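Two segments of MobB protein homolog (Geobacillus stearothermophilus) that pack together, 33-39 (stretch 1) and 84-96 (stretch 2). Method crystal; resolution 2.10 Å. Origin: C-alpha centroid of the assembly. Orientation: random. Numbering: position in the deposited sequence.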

# COMPACT_ATOMS: atom_id res chain seq x y z
N TRP A 33 6.60 2.63 -14.60
CA TRP A 33 7.34 2.06 -13.47
C TRP A 33 7.14 0.54 -13.35
O TRP A 33 6.13 -0.00 -13.81
CB TRP A 33 6.92 2.73 -12.16
CG TRP A 33 7.30 4.19 -12.04
CD1 TRP A 33 7.99 4.95 -12.95
CD2 TRP A 33 7.00 5.05 -10.94
NE1 TRP A 33 8.14 6.23 -12.48
CE2 TRP A 33 7.55 6.33 -11.24
CE3 TRP A 33 6.33 4.88 -9.71
CZ2 TRP A 33 7.44 7.42 -10.37
CZ3 TRP A 33 6.23 5.98 -8.85
CH2 TRP A 33 6.78 7.23 -9.19
N ARG A 34 8.11 -0.12 -12.72
CA ARG A 34 8.05 -1.56 -12.46
C ARG A 34 7.45 -1.60 -11.06
O ARG A 34 8.10 -1.21 -10.08
CB ARG A 34 9.47 -2.16 -12.50
CG ARG A 34 10.11 -2.16 -13.92
CD ARG A 34 11.54 -2.74 -13.90
NE ARG A 34 11.55 -4.12 -13.40
CZ ARG A 34 11.06 -5.17 -14.07
NH1 ARG A 34 10.52 -4.99 -15.27
NH2 ARG A 34 11.10 -6.38 -13.54
N VAL A 35 6.20 -2.07 -10.97
CA VAL A 35 5.48 -2.09 -9.70
C VAL A 35 5.20 -3.47 -9.13
O VAL A 35 4.98 -4.43 -9.87
CB VAL A 35 4.09 -1.39 -9.85
CG1 VAL A 35 3.32 -1.39 -8.51
CG2 VAL A 35 4.30 0.04 -10.36
N GLY A 36 5.20 -3.56 -7.80
CA GLY A 36 4.88 -4.80 -7.13
C GLY A 36 3.82 -4.48 -6.09
O GLY A 36 3.80 -3.36 -5.57
N THR A 37 2.90 -5.40 -5.80
CA THR A 37 1.91 -5.16 -4.74
C THR A 37 1.88 -6.37 -3.81
O THR A 37 2.18 -7.48 -4.24
CB THR A 37 0.47 -4.92 -5.28
OG1 THR A 37 0.02 -6.07 -6.01
CG2 THR A 37 0.44 -3.68 -6.20
N VAL A 38 1.54 -6.12 -2.55
CA VAL A 38 1.42 -7.18 -1.54
C VAL A 38 0.14 -6.87 -0.76
O VAL A 38 -0.09 -5.74 -0.33
CB VAL A 38 2.64 -7.19 -0.53
CG1 VAL A 38 2.52 -8.37 0.43
CG2 VAL A 38 3.97 -7.27 -1.30
N LYS A 39 -0.72 -7.88 -0.61
CA LYS A 39 -1.96 -7.72 0.14
C LYS A 39 -2.11 -8.90 1.09
O LYS A 39 -1.85 -10.05 0.71
CB LYS A 39 -3.18 -7.69 -0.80
CG LYS A 39 -3.14 -6.60 -1.85
CD LYS A 39 -4.38 -6.63 -2.75
CE LYS A 39 -4.27 -5.60 -3.87
NZ LYS A 39 -5.44 -5.59 -4.80
N ARG A 84 6.12 -13.41 6.65
CA ARG A 84 6.26 -12.04 7.11
C ARG A 84 6.41 -11.16 5.87
O ARG A 84 6.86 -11.63 4.82
CB ARG A 84 7.49 -11.90 8.00
CG ARG A 84 7.38 -12.66 9.30
CD ARG A 84 8.73 -12.76 9.99
NE ARG A 84 8.64 -13.56 11.21
CZ ARG A 84 8.09 -13.13 12.35
NH1 ARG A 84 7.58 -11.91 12.43
NH2 ARG A 84 8.03 -13.94 13.40
N LEU A 85 6.05 -9.88 5.97
CA LEU A 85 6.17 -8.99 4.81
C LEU A 85 7.59 -9.05 4.27
O LEU A 85 7.79 -9.11 3.07
CB LEU A 85 5.81 -7.53 5.16
CG LEU A 85 6.07 -6.53 4.02
CD1 LEU A 85 5.16 -6.84 2.83
CD2 LEU A 85 5.84 -5.08 4.53
N ASP A 86 8.59 -9.03 5.15
CA ASP A 86 9.97 -9.11 4.67
C ASP A 86 10.25 -10.36 3.85
O ASP A 86 11.08 -10.32 2.94
CB ASP A 86 10.98 -8.97 5.81
CG ASP A 86 11.25 -7.51 6.17
OD1 ASP A 86 10.82 -6.63 5.39
OD2 ASP A 86 11.90 -7.26 7.21
N ASP A 87 9.58 -11.48 4.15
CA ASP A 87 9.81 -12.67 3.33
C ASP A 87 9.37 -12.38 1.90
O ASP A 87 10.03 -12.77 0.93
CB ASP A 87 9.02 -13.86 3.83
CG ASP A 87 9.40 -14.26 5.23
OD1 ASP A 87 10.61 -14.26 5.55
OD2 ASP A 87 8.48 -14.59 5.99
N VAL A 88 8.23 -11.71 1.76
CA VAL A 88 7.71 -11.40 0.43
C VAL A 88 8.60 -10.38 -0.28
O VAL A 88 8.95 -10.57 -1.43
CB VAL A 88 6.24 -10.87 0.51
CG1 VAL A 88 5.61 -10.91 -0.85
CG2 VAL A 88 5.43 -11.70 1.48
N LEU A 89 8.99 -9.31 0.41
CA LEU A 89 9.84 -8.30 -0.20
C LEU A 89 11.19 -8.87 -0.64
O LEU A 89 11.83 -8.33 -1.55
CB LEU A 89 10.07 -7.12 0.76
CG LEU A 89 8.84 -6.31 1.19
CD1 LEU A 89 9.24 -5.30 2.25
CD2 LEU A 89 8.20 -5.62 -0.01
N ALA A 90 11.64 -9.95 0.00
CA ALA A 90 12.91 -10.56 -0.36
C ALA A 90 12.75 -11.23 -1.73
O ALA A 90 13.69 -11.26 -2.52
CB ALA A 90 13.33 -11.60 0.69
N LEU A 91 11.56 -11.76 -2.00
CA LEU A 91 11.30 -12.39 -3.29
C LEU A 91 11.15 -11.34 -4.40
O LEU A 91 11.30 -11.66 -5.57
CB LEU A 91 10.01 -13.22 -3.24
CG LEU A 91 9.97 -14.42 -2.28
CD1 LEU A 91 8.62 -15.11 -2.34
CD2 LEU A 91 11.07 -15.40 -2.65
N TYR A 92 10.88 -10.09 -4.02
CA TYR A 92 10.71 -8.99 -4.98
C TYR A 92 12.02 -8.31 -5.32
O TYR A 92 12.17 -7.72 -6.39
CB TYR A 92 9.75 -7.94 -4.41
CG TYR A 92 8.29 -8.28 -4.58
CD1 TYR A 92 7.88 -9.57 -4.94
CD2 TYR A 92 7.30 -7.30 -4.38
CE1 TYR A 92 6.53 -9.88 -5.10
CE2 TYR A 92 5.95 -7.61 -4.54
CZ TYR A 92 5.56 -8.90 -4.91
OH TYR A 92 4.22 -9.19 -5.09
N ALA A 93 12.97 -8.39 -4.39
CA ALA A 93 14.28 -7.78 -4.54
C ALA A 93 14.94 -8.00 -5.91
O ALA A 93 15.42 -7.05 -6.53
CB ALA A 93 15.21 -8.29 -3.44
N PRO A 94 14.95 -9.25 -6.41
CA PRO A 94 15.56 -9.55 -7.71
C PRO A 94 14.84 -8.98 -8.93
O PRO A 94 15.38 -9.00 -10.04
CB PRO A 94 15.58 -11.09 -7.74
CG PRO A 94 15.43 -11.49 -6.28
CD PRO A 94 14.45 -10.48 -5.77
N LEU A 95 13.62 -8.46 -8.74
CA LEU A 95 12.85 -7.93 -9.87
C LEU A 95 13.02 -6.46 -10.24
O LEU A 95 12.24 -5.94 -11.04
CB LEU A 95 11.37 -8.25 -9.68
CG LEU A 95 10.97 -9.73 -9.64
CD1 LEU A 95 9.52 -9.83 -9.20
CD2 LEU A 95 11.16 -10.38 -11.01
N ARG A 96 14.01 -5.78 -9.67
CA ARG A 96 14.26 -4.36 -10.00
C ARG A 96 13.00 -3.50 -9.99
O ARG A 96 12.76 -2.75 -10.94
CB ARG A 96 14.88 -4.24 -11.40
CG ARG A 96 16.22 -4.95 -11.59
CD ARG A 96 16.62 -4.93 -13.06
NE ARG A 96 15.63 -5.62 -13.90
CZ ARG A 96 15.01 -5.06 -14.93
NH1 ARG A 96 15.26 -3.79 -15.27
NH2 ARG A 96 14.12 -5.76 -15.63

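Strand 35-39 packs against the helix that begins at Leu85, the two running nearly antiparallel (159° between their N-to-C directions) with axes 10.1 Å apart at closest approach. The register steps by two residues in the first stretch and by four in the second: Val38 faces Val88 (CA to CA 7.8 Å), Gly36 faces Tyr92 (CA to CA 7.5 Å) and Arg34 faces Arg96 (CA to CA 7.2 Å). Strand alternation sets the pattern, for Arg34 and Val38 direct their CA-to-CB bonds toward the helical stretch while Val35 and Thr37 direct theirs away.

Val38, chi1 t, is the apolar centre. Its CG1 lies 3.9 Å from Leu85 CD1, and its CG2 lies 4.0 Å from Val88 CG1 and 3.8 Å from Tyr92 CE2, all van der Waals distances. Leu85 starts sideways from its CA, but its t, p conformation brings CD1 nearer the strand. Val88, also t, points toward the strand and meets Val38 directly.

Tyr92, with chi1 at -82° and chi2 at 13°, brings its ring close to the strand at Gly36, whose CA is 4.0 Å from Tyr92 CE2. Glycine leaves the necessary room: an ideal CB there would sit 2.9 Å from Tyr92 CE2, a clash. At the far end of the ring, Tyr92 OH donates a hydrogen bond to Thr37 O, 2.8 Å away and near the ring plane. Thr37 therefore takes part through its backbone, although its side chain leaves in the other direction.

Just before the strand, Arg34 anchors the other end of the contact. Its chain leaves as m, t and then turns at chi3 (p, 59°), placing the guanidinium beside the backbone carbonyls of the last two residues. Leu95 O accepts two hydrogen bonds, from Arg34 NH2 at 2.8 Å and Arg34 NE at 3.1 Å, and lies near the guanidinium plane, where the N-H groups point. A weak third bond runs from Arg34 NE to Arg96 O at 3.1 Å, with an N-H...O angle of 129°.

Arg96 has positive phi and psi (47°/49°), and its CB points sideways. The end of its m, t, m side chain nevertheless comes nearer the first stretch, and the two guanidinium groups stack with centres 4.0 Å apart and planes at 17°. The closest side-chain approach is Arg34 CZ to Arg96 NH2, 3.5 Å. Like charges come close here, with Arg34 NH1 3.7 Å from Arg96 NH2, but the flat stacking leaves the edge of Arg34 free to bond the carbonyls.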